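Local coordinates for Maltose/maltodextrin transport permease homologue (Bdellovibrio bacteriovorus HD100, PDB 6FFL), which binds maltotriose through its MalE-like solute-binding domain, the part described here, and probably serves maltose and maltodextrin uptake as a fused ABC transporter subunit, at residues D215-T218 with A219-L222; D235-W238 with G239-Q243. All blocks are in the same frame, centred on the assembly; numbering follows the deposited sequence.

Contact 1: D215-T218 with A219-L222; sequences DYET and ANAL. With GLC (alpha-D-glucopyranose), chain B.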
ATOM      1  N   ASP A 215      -3.329   4.596  15.095  1.00 23.17           N
ATOM      2  CA  ASP A 215      -3.600   4.852  13.689  1.00 28.23           C
ATOM      3  C   ASP A 215      -2.274   4.958  12.935  1.00 26.21           C
ATOM      4  O   ASP A 215      -1.194   4.759  13.505  1.00 21.79           O
ATOM      5  CB  ASP A 215      -4.497   6.084  13.525  1.00 25.41           C
ATOM      6  CG  ASP A 215      -3.839   7.387  13.965  1.00 29.80           C
ATOM      7  OD1 ASP A 215      -2.624   7.422  14.251  1.00 29.03           O
ATOM      8  OD2 ASP A 215      -4.564   8.405  14.028  1.00 33.91           O
ATOM      9  N   TYR A 216      -2.337   5.252  11.635  1.00 20.99           N
ATOM     10  CA  TYR A 216      -1.113   5.242  10.841  1.00 20.13           C
ATOM     11  C   TYR A 216      -0.102   6.250  11.371  1.00 21.02           C
ATOM     12  O   TYR A 216       1.079   5.927  11.562  1.00 21.37           O
ATOM     13  CB  TYR A 216      -1.406   5.519   9.365  1.00 21.97           C
ATOM     14  CG  TYR A 216      -0.138   5.441   8.530  1.00 18.53           C
ATOM     15  CD1 TYR A 216       0.254   4.239   7.944  1.00 17.49           C
ATOM     16  CD2 TYR A 216       0.676   6.558   8.348  1.00 20.92           C
ATOM     17  CE1 TYR A 216       1.425   4.158   7.185  1.00 16.28           C
ATOM     18  CE2 TYR A 216       1.845   6.485   7.602  1.00 20.12           C
ATOM     19  CZ  TYR A 216       2.215   5.280   7.030  1.00 16.00           C
ATOM     20  OH  TYR A 216       3.374   5.218   6.285  1.00 16.48           O
ATOM     21  N   GLU A 217      -0.546   7.482  11.621  1.00 22.84           N
ATOM     22  CA  GLU A 217       0.405   8.508  12.025  1.00 24.79           C
ATOM     23  C   GLU A 217       0.970   8.235  13.411  1.00 24.65           C
ATOM     24  O   GLU A 217       2.121   8.593  13.687  1.00 22.16           O
ATOM     25  CB  GLU A 217      -0.245   9.893  11.988  1.00 27.90           C
ATOM     26  CG  GLU A 217       0.755  11.029  12.194  1.00 44.63           C
ATOM     27  CD  GLU A 217       2.069  10.823  11.435  1.00 55.31           C
ATOM     28  OE1 GLU A 217       2.032  10.483  10.229  1.00 52.85           O
ATOM     29  OE2 GLU A 217       3.146  11.007  12.051  1.00 52.36           O
ATOM     30  N   THR A 218       0.186   7.609  14.286  1.00 26.35           N
ATOM     31  CA  THR A 218       0.691   7.279  15.616  1.00 29.15           C
ATOM     32  C   THR A 218       1.813   6.246  15.536  1.00 23.45           C
ATOM     33  O   THR A 218       2.862   6.407  16.174  1.00 22.89           O
ATOM     34  CB  THR A 218      -0.456   6.781  16.497  1.00 32.94           C
ATOM     35  OG1 THR A 218      -1.367   7.865  16.738  1.00 27.93           O
ATOM     36  CG2 THR A 218       0.076   6.249  17.830  1.00 27.54           C
ATOM     37  N   ALA A 219       1.621   5.187  14.741  1.00 21.85           N
ATOM     38  CA  ALA A 219       2.681   4.192  14.571  1.00 19.30           C
ATOM     39  C   ALA A 219       3.900   4.811  13.906  1.00 21.44           C
ATOM     40  O   ALA A 219       5.041   4.547  14.303  1.00 18.94           O
ATOM     41  CB  ALA A 219       2.176   2.998  13.754  1.00 16.46           C
ATOM     42  N   ASN A 220       3.666   5.659  12.903  1.00 19.98           N
ATOM     43  CA  ASN A 220       4.739   6.350  12.198  1.00 20.97           C
ATOM     44  C   ASN A 220       5.561   7.210  13.151  1.00 21.65           C
ATOM     45  O   ASN A 220       6.794   7.123  13.185  1.00 22.77           O
ATOM     46  CB  ASN A 220       4.121   7.207  11.091  1.00 23.65           C
ATOM     47  CG  ASN A 220       5.135   7.702  10.085  1.00 23.16           C
ATOM     48  OD1 ASN A 220       5.919   6.935   9.548  1.00 22.56           O
ATOM     49  ND2 ASN A 220       5.103   9.001   9.809  1.00 30.12           N
ATOM     50  N   ALA A 221       4.885   8.045  13.944  1.00 19.74           N
ATOM     51  CA  ALA A 221       5.587   8.906  14.892  1.00 21.77           C
ATOM     52  C   ALA A 221       6.336   8.093  15.941  1.00 27.90           C
ATOM     53  O   ALA A 221       7.492   8.396  16.262  1.00 23.58           O
ATOM     54  CB  ALA A 221       4.606   9.860  15.570  1.00 28.04           C
ATOM     55  N   LEU A 222       5.690   7.072  16.506  1.00 22.55           N
ATOM     56  CA  LEU A 222       6.342   6.297  17.560  1.00 24.61           C
ATOM     57  C   LEU A 222       7.631   5.655  17.055  1.00 24.83           C
ATOM     58  O   LEU A 222       8.636   5.616  17.777  1.00 24.14           O
ATOM     59  CB  LEU A 222       5.390   5.236  18.111  1.00 23.82           C
ATOM     60  CG  LEU A 222       4.230   5.763  18.979  1.00 22.66           C
ATOM     61  CD1 LEU A 222       3.203   4.677  19.235  1.00 23.32           C
ATOM     62  CD2 LEU A 222       4.728   6.350  20.300  1.00 22.33           C
TER
HETATM   63  C1  GLC B   1       1.038   7.108   2.258  1.00 22.37           C
HETATM   64  C2  GLC B   1       1.473   6.329   1.012  1.00 16.36           C
HETATM   65  C3  GLC B   1       0.412   5.322   0.593  1.00 19.78           C
HETATM   66  C4  GLC B   1      -0.025   4.453   1.774  1.00 20.13           C
HETATM   67  C5  GLC B   1      -0.425   5.335   2.964  1.00 19.02           C
HETATM   68  C6  GLC B   1      -0.735   4.493   4.201  1.00 28.57           C
HETATM   69  O1  GLC B   1      -0.057   7.963   1.924  1.00 26.13           O
HETATM   70  O2  GLC B   1       1.672   7.221  -0.088  1.00 17.97           O
HETATM   71  O3  GLC B   1       0.935   4.523  -0.490  1.00 16.06           O
HETATM   72  O4  GLC B   1      -1.129   3.638   1.332  1.00 15.10           O
HETATM   73  O5  GLC B   1       0.643   6.219   3.320  1.00 23.82           O
HETATM   74  O6  GLC B   1      -1.256   5.323   5.249  1.00 27.69           O
HETATM   75  O   HOH W   1       5.234   6.833   6.971  1.00 31.87           O

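Contact 2: D235-W238 with G239-Q243; sequences DWSW and GDYQQ. With GLC (alpha-D-glucopyranose), chain C; GLC (alpha-D-glucopyranose), chain B.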
ATOM      1  N   ASP A 235       6.768  -0.294   1.793  1.00 13.75           N
ATOM      2  CA  ASP A 235       7.995   0.265   1.225  1.00 10.02           C
ATOM      3  C   ASP A 235       7.872   1.762   0.932  1.00 13.19           C
ATOM      4  O   ASP A 235       8.898   2.440   0.807  1.00 13.52           O
ATOM      5  CB  ASP A 235       8.427  -0.529  -0.024  1.00 11.10           C
ATOM      6  CG  ASP A 235       7.472  -0.365  -1.224  1.00 14.35           C
ATOM      7  OD1 ASP A 235       6.283  -0.021  -1.042  1.00 14.65           O
ATOM      8  OD2 ASP A 235       7.937  -0.596  -2.364  1.00 14.85           O
ATOM      9  N   TRP A 236       6.647   2.308   0.883  1.00 12.41           N
ATOM     10  CA  TRP A 236       6.481   3.751   0.727  1.00 13.87           C
ATOM     11  C   TRP A 236       7.067   4.532   1.895  1.00 15.96           C
ATOM     12  O   TRP A 236       7.277   5.744   1.766  1.00 16.31           O
ATOM     13  CB  TRP A 236       4.992   4.119   0.608  1.00 14.46           C
ATOM     14  CG  TRP A 236       4.198   3.647   1.809  1.00 13.96           C
ATOM     15  CD1 TRP A 236       4.097   4.264   3.025  1.00 16.07           C
ATOM     16  CD2 TRP A 236       3.433   2.431   1.911  1.00  9.95           C
ATOM     17  NE1 TRP A 236       3.313   3.514   3.873  1.00 17.55           N
ATOM     18  CE2 TRP A 236       2.892   2.388   3.214  1.00 13.39           C
ATOM     19  CE3 TRP A 236       3.145   1.388   1.023  1.00 12.22           C
ATOM     20  CZ2 TRP A 236       2.080   1.335   3.653  1.00 14.89           C
ATOM     21  CZ3 TRP A 236       2.338   0.332   1.463  1.00 11.97           C
ATOM     22  CH2 TRP A 236       1.821   0.316   2.764  1.00 12.95           C
ATOM     23  N   SER A 237       7.317   3.876   3.035  1.00 10.25           N
ATOM     24  CA  SER A 237       7.749   4.576   4.235  1.00 12.43           C
ATOM     25  C   SER A 237       9.263   4.629   4.395  1.00 12.91           C
ATOM     26  O   SER A 237       9.744   5.358   5.266  1.00 13.92           O
ATOM     27  CB  SER A 237       7.123   3.927   5.480  1.00 12.33           C
ATOM     28  OG  SER A 237       7.669   2.624   5.716  1.00 13.65           O
ATOM     29  N   TRP A 238      10.017   3.896   3.572  1.00 15.70           N
ATOM     30  CA  TRP A 238      11.466   3.821   3.757  1.00 14.08           C
ATOM     31  C   TRP A 238      12.108   5.199   3.702  1.00 15.36           C
ATOM     32  O   TRP A 238      12.962   5.537   4.532  1.00 17.69           O
ATOM     33  CB  TRP A 238      12.084   2.938   2.679  1.00 12.01           C
ATOM     34  CG  TRP A 238      11.720   1.483   2.748  1.00 15.60           C
ATOM     35  CD1 TRP A 238      11.199   0.800   3.817  1.00 18.72           C
ATOM     36  CD2 TRP A 238      11.878   0.531   1.699  1.00 13.98           C
ATOM     37  NE1 TRP A 238      11.020  -0.525   3.484  1.00 13.53           N
ATOM     38  CE2 TRP A 238      11.445  -0.716   2.191  1.00 13.79           C
ATOM     39  CE3 TRP A 238      12.350   0.610   0.383  1.00 14.54           C
ATOM     40  CZ2 TRP A 238      11.448  -1.871   1.407  1.00 13.39           C
ATOM     41  CZ3 TRP A 238      12.364  -0.543  -0.391  1.00 17.24           C
ATOM     42  CH2 TRP A 238      11.913  -1.766   0.124  1.00 15.67           C
ATOM     43  N   GLY A 239      11.730   6.000   2.704  1.00 18.14           N
ATOM     44  CA  GLY A 239      12.384   7.285   2.519  1.00 21.70           C
ATOM     45  C   GLY A 239      12.215   8.191   3.720  1.00 24.58           C
ATOM     46  O   GLY A 239      13.155   8.868   4.141  1.00 21.81           O
ATOM     47  N   ASP A 240      11.023   8.191   4.307  1.00 23.70           N
ATOM     48  CA  ASP A 240      10.777   9.081   5.430  1.00 26.38           C
ATOM     49  C   ASP A 240      11.474   8.613   6.700  1.00 21.98           C
ATOM     50  O   ASP A 240      11.896   9.453   7.504  1.00 19.83           O
ATOM     51  CB  ASP A 240       9.275   9.242   5.623  1.00 25.11           C
ATOM     52  CG  ASP A 240       8.690  10.251   4.638  1.00 42.08           C
ATOM     53  OD1 ASP A 240       9.112  11.427   4.671  1.00 52.62           O
ATOM     54  OD2 ASP A 240       7.867   9.873   3.792  1.00 28.72           O
ATOM     55  N   TYR A 241      11.652   7.298   6.894  1.00 19.57           N
ATOM     56  CA  TYR A 241      12.443   6.869   8.047  1.00 16.55           C
ATOM     57  C   TYR A 241      13.922   7.172   7.854  1.00 23.37           C
ATOM     58  O   TYR A 241      14.608   7.519   8.823  1.00 25.37           O
ATOM     59  CB  TYR A 241      12.225   5.377   8.345  1.00 17.49           C
ATOM     60  CG  TYR A 241      10.777   5.101   8.704  1.00 15.36           C
ATOM     61  CD1 TYR A 241      10.089   5.946   9.566  1.00 16.26           C
ATOM     62  CD2 TYR A 241      10.095   4.023   8.150  1.00 19.17           C
ATOM     63  CE1 TYR A 241       8.753   5.723   9.878  1.00 19.61           C
ATOM     64  CE2 TYR A 241       8.764   3.795   8.450  1.00 16.73           C
ATOM     65  CZ  TYR A 241       8.097   4.644   9.304  1.00 16.31           C
ATOM     66  OH  TYR A 241       6.774   4.428   9.595  1.00 19.39           O
ATOM     67  N   GLN A 242      14.423   7.080   6.617  1.00 19.48           N
ATOM     68  CA  GLN A 242      15.804   7.473   6.341  1.00 20.87           C
ATOM     69  C   GLN A 242      16.017   8.954   6.618  1.00 25.38           C
ATOM     70  O   GLN A 242      17.014   9.344   7.240  1.00 27.03           O
ATOM     71  CB  GLN A 242      16.165   7.135   4.892  1.00 25.82           C
ATOM     72  CG  GLN A 242      16.421   5.654   4.659  1.00 31.50           C
ATOM     73  CD  GLN A 242      16.403   5.280   3.191  1.00 40.66           C
ATOM     74  OE1 GLN A 242      16.061   6.093   2.327  1.00 38.26           O
ATOM     75  NE2 GLN A 242      16.773   4.039   2.899  1.00 40.85           N
ATOM     76  N   GLN A 243      15.084   9.797   6.173  1.00 23.82           N
ATOM     77  CA  GLN A 243      15.212  11.231   6.419  1.00 30.30           C
ATOM     78  C   GLN A 243      15.138  11.540   7.907  1.00 34.23           C
ATOM     79  O   GLN A 243      15.793  12.473   8.388  1.00 32.24           O
ATOM     80  CB  GLN A 243      14.130  12.002   5.660  1.00 28.87           C
ATOM     81  CG  GLN A 243      14.357  13.516   5.638  1.00 46.82           C
ATOM     82  CD  GLN A 243      13.226  14.275   4.962  1.00 60.93           C
ATOM     83  OE1 GLN A 243      12.598  13.777   4.025  1.00 66.21           O
ATOM     84  NE2 GLN A 243      12.960  15.488   5.439  1.00 66.16           N
TER
HETATM   85  C1  GLC C   2      -0.839   2.272   1.557  1.00 10.30           C
HETATM   86  C2  GLC C   2      -0.970   1.458   0.277  1.00  8.49           C
HETATM   87  C3  GLC C   2      -2.412   1.310  -0.181  1.00  9.27           C
HETATM   88  C4  GLC C   2      -3.229   0.782   0.993  1.00 10.87           C
HETATM   89  C5  GLC C   2      -3.080   1.732   2.178  1.00 13.95           C
HETATM   90  C6  GLC C   2      -3.891   1.244   3.384  1.00 13.54           C
HETATM   91  O2  GLC C   2      -0.178   2.103  -0.738  1.00 13.85           O
HETATM   92  O3  GLC C   2      -2.454   0.372  -1.271  1.00 13.75           O
HETATM   93  O4  GLC C   2      -4.600   0.727   0.632  1.00 13.25           O
HETATM   94  O5  GLC C   2      -1.708   1.757   2.557  1.00 12.81           O
HETATM   95  O6  GLC C   2      -4.032   2.311   4.348  1.00 13.42           O
HETATM   96  C1  GLC B   1       1.038   7.108   2.258  1.00 22.37           C
HETATM   97  C2  GLC B   1       1.473   6.329   1.012  1.00 16.36           C
HETATM   98  C3  GLC B   1       0.412   5.322   0.593  1.00 19.78           C
HETATM   99  C4  GLC B   1      -0.025   4.453   1.774  1.00 20.13           C
HETATM  100  C5  GLC B   1      -0.425   5.335   2.964  1.00 19.02           C
HETATM  101  C6  GLC B   1      -0.735   4.493   4.201  1.00 28.57           C
HETATM  102  O1  GLC B   1      -0.057   7.963   1.924  1.00 26.13           O
HETATM  103  O2  GLC B   1       1.672   7.221  -0.088  1.00 17.97           O
HETATM  104  O3  GLC B   1       0.935   4.523  -0.490  1.00 16.06           O
HETATM  105  O4  GLC B   1      -1.129   3.638   1.332  1.00 15.10           O
HETATM  106  O5  GLC B   1       0.643   6.219   3.320  1.00 23.82           O
HETATM  107  O6  GLC B   1      -1.256   5.323   5.249  1.00 27.69           O
HETATM  108  O   HOH W   2      10.028   4.924   0.234  1.00 15.68           O
HETATM  109  O   HOH W   3       8.920   7.859   2.227  1.00 24.38           O

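Contact 1: D215-T218 with A219-L222
Asp215 O accepts from Ala219 N at 3.1 Å, the first bond of the helix that runs from 216 to 224. Tyr216 O, Glu217 O and Thr218 O repeat the i to i+4 pattern with the backbone N of Asn220, Ala221 and Leu222. Asp215 is the N-cap residue. Asp215 OD1 takes Thr218 N at 2.8 Å, nearly along the C-O bond. The same Asp215 OD1 also takes Thr218 OG1 at 2.8 Å, from above the carboxylate plane. Two bonds to one oxygen thus hold the carboxylate at the N-terminal end of the helix. This helix belongs to the solute-binding domain and packs through Ala219 and Leu222 on strands 157-158 and 228-234. Tyr216 extends from its first turn into the glycan pocket. CG stands anti to the backbone N (chi1 -177°), which sends the ring toward the sugar. GLC (chain B) O6 lies over one ring face, 3.3 Å from Tyr216 CD1 and nearer the rim than the centre. Tyr216 OH hydrogen-bonds Trp236 NE1 and Asn233 ND2, and water 1 links it to Asn220 OD1, donating to the latter. Asn220 ND2 gives a weak bond to Glu217 OE1 at 3.4 Å, the carboxylate and amide planes 87° apart.

Contact 2: D235-W238 with G239-Q243
Ser237 meets Tyr241 one helical turn on, with Ser237 OG 3.2 Å from Tyr241 CE2 and CB close to the same ring atom. With chi1 at 69°, Ser237 OG is set over the backbone, where it reaches back to hydrogen-bond Gly234 O. The backbones of the same pair are joined by Tyr241 N to Ser237 O at 3.2 Å. Gln242 N to Trp238 O, at 3.0 Å, adds the next helical bond. Gln242 runs extended beyond CG and passes alongside that carbonyl, its CG 3.5 Å from Trp238 O.

Two waters complete the start of helix 238-243. Water 2 donates to Asp235 O and accepts from Gly239 N. Water 3 donates to Trp236 O and to Asp240 OD2, the latter at 2.8 Å, and accepts weakly from Asp240 N. They span the turn where direct backbone bonds are weak or missing. Asp240 OD2 also accepts from Gly14 N, which ties the turn to the start of helix 13-29.

The turn carries Trp236 to the sugar. One indole face lies against two glucose units, as in the aromatic platforms of carbohydrate-binding proteins. GLC (chain B) C4 is over the centre of the ring system, and GLC (chain C) C1 lies toward its rim, 3.5 Å from Trp236 CH2. Farther out, Trp238 packs on Met117 and Ile250, and Asp235 CB lies over one face of the Trp238 indole, toward its rim. Tyr241 OH bonds Asn233 ND2, and its ring meets Phe223 edge-to-face.

The chemistry joins an apolar sugar-facing surface to a hydrated helix start. The indole offers the glucose C-H groups a flat face, while the waters satisfy backbone groups at the turn.

Contacts 1 and 2 follow each other along the chain, with strand 228-234 between them, and their centres are 13 Å apart. They meet at two polar points. Tyr216 OH and Trp236 NE1 are 3.0 Å apart, a probable hydrogen bond between two pocket residues. Asn220 OD1 and Tyr241 OH, 2.6 Å apart, probably form a second, weak one. Asn233 ND2 bonds the hydroxyls of both Tyr216 and Tyr241, so it adds a further tie. Both contacts touch GLC (chain B), and contact 2 reaches on to GLC (chain C). The Tyr216-Trp236 bond probably helps fix the two rings about the sugar.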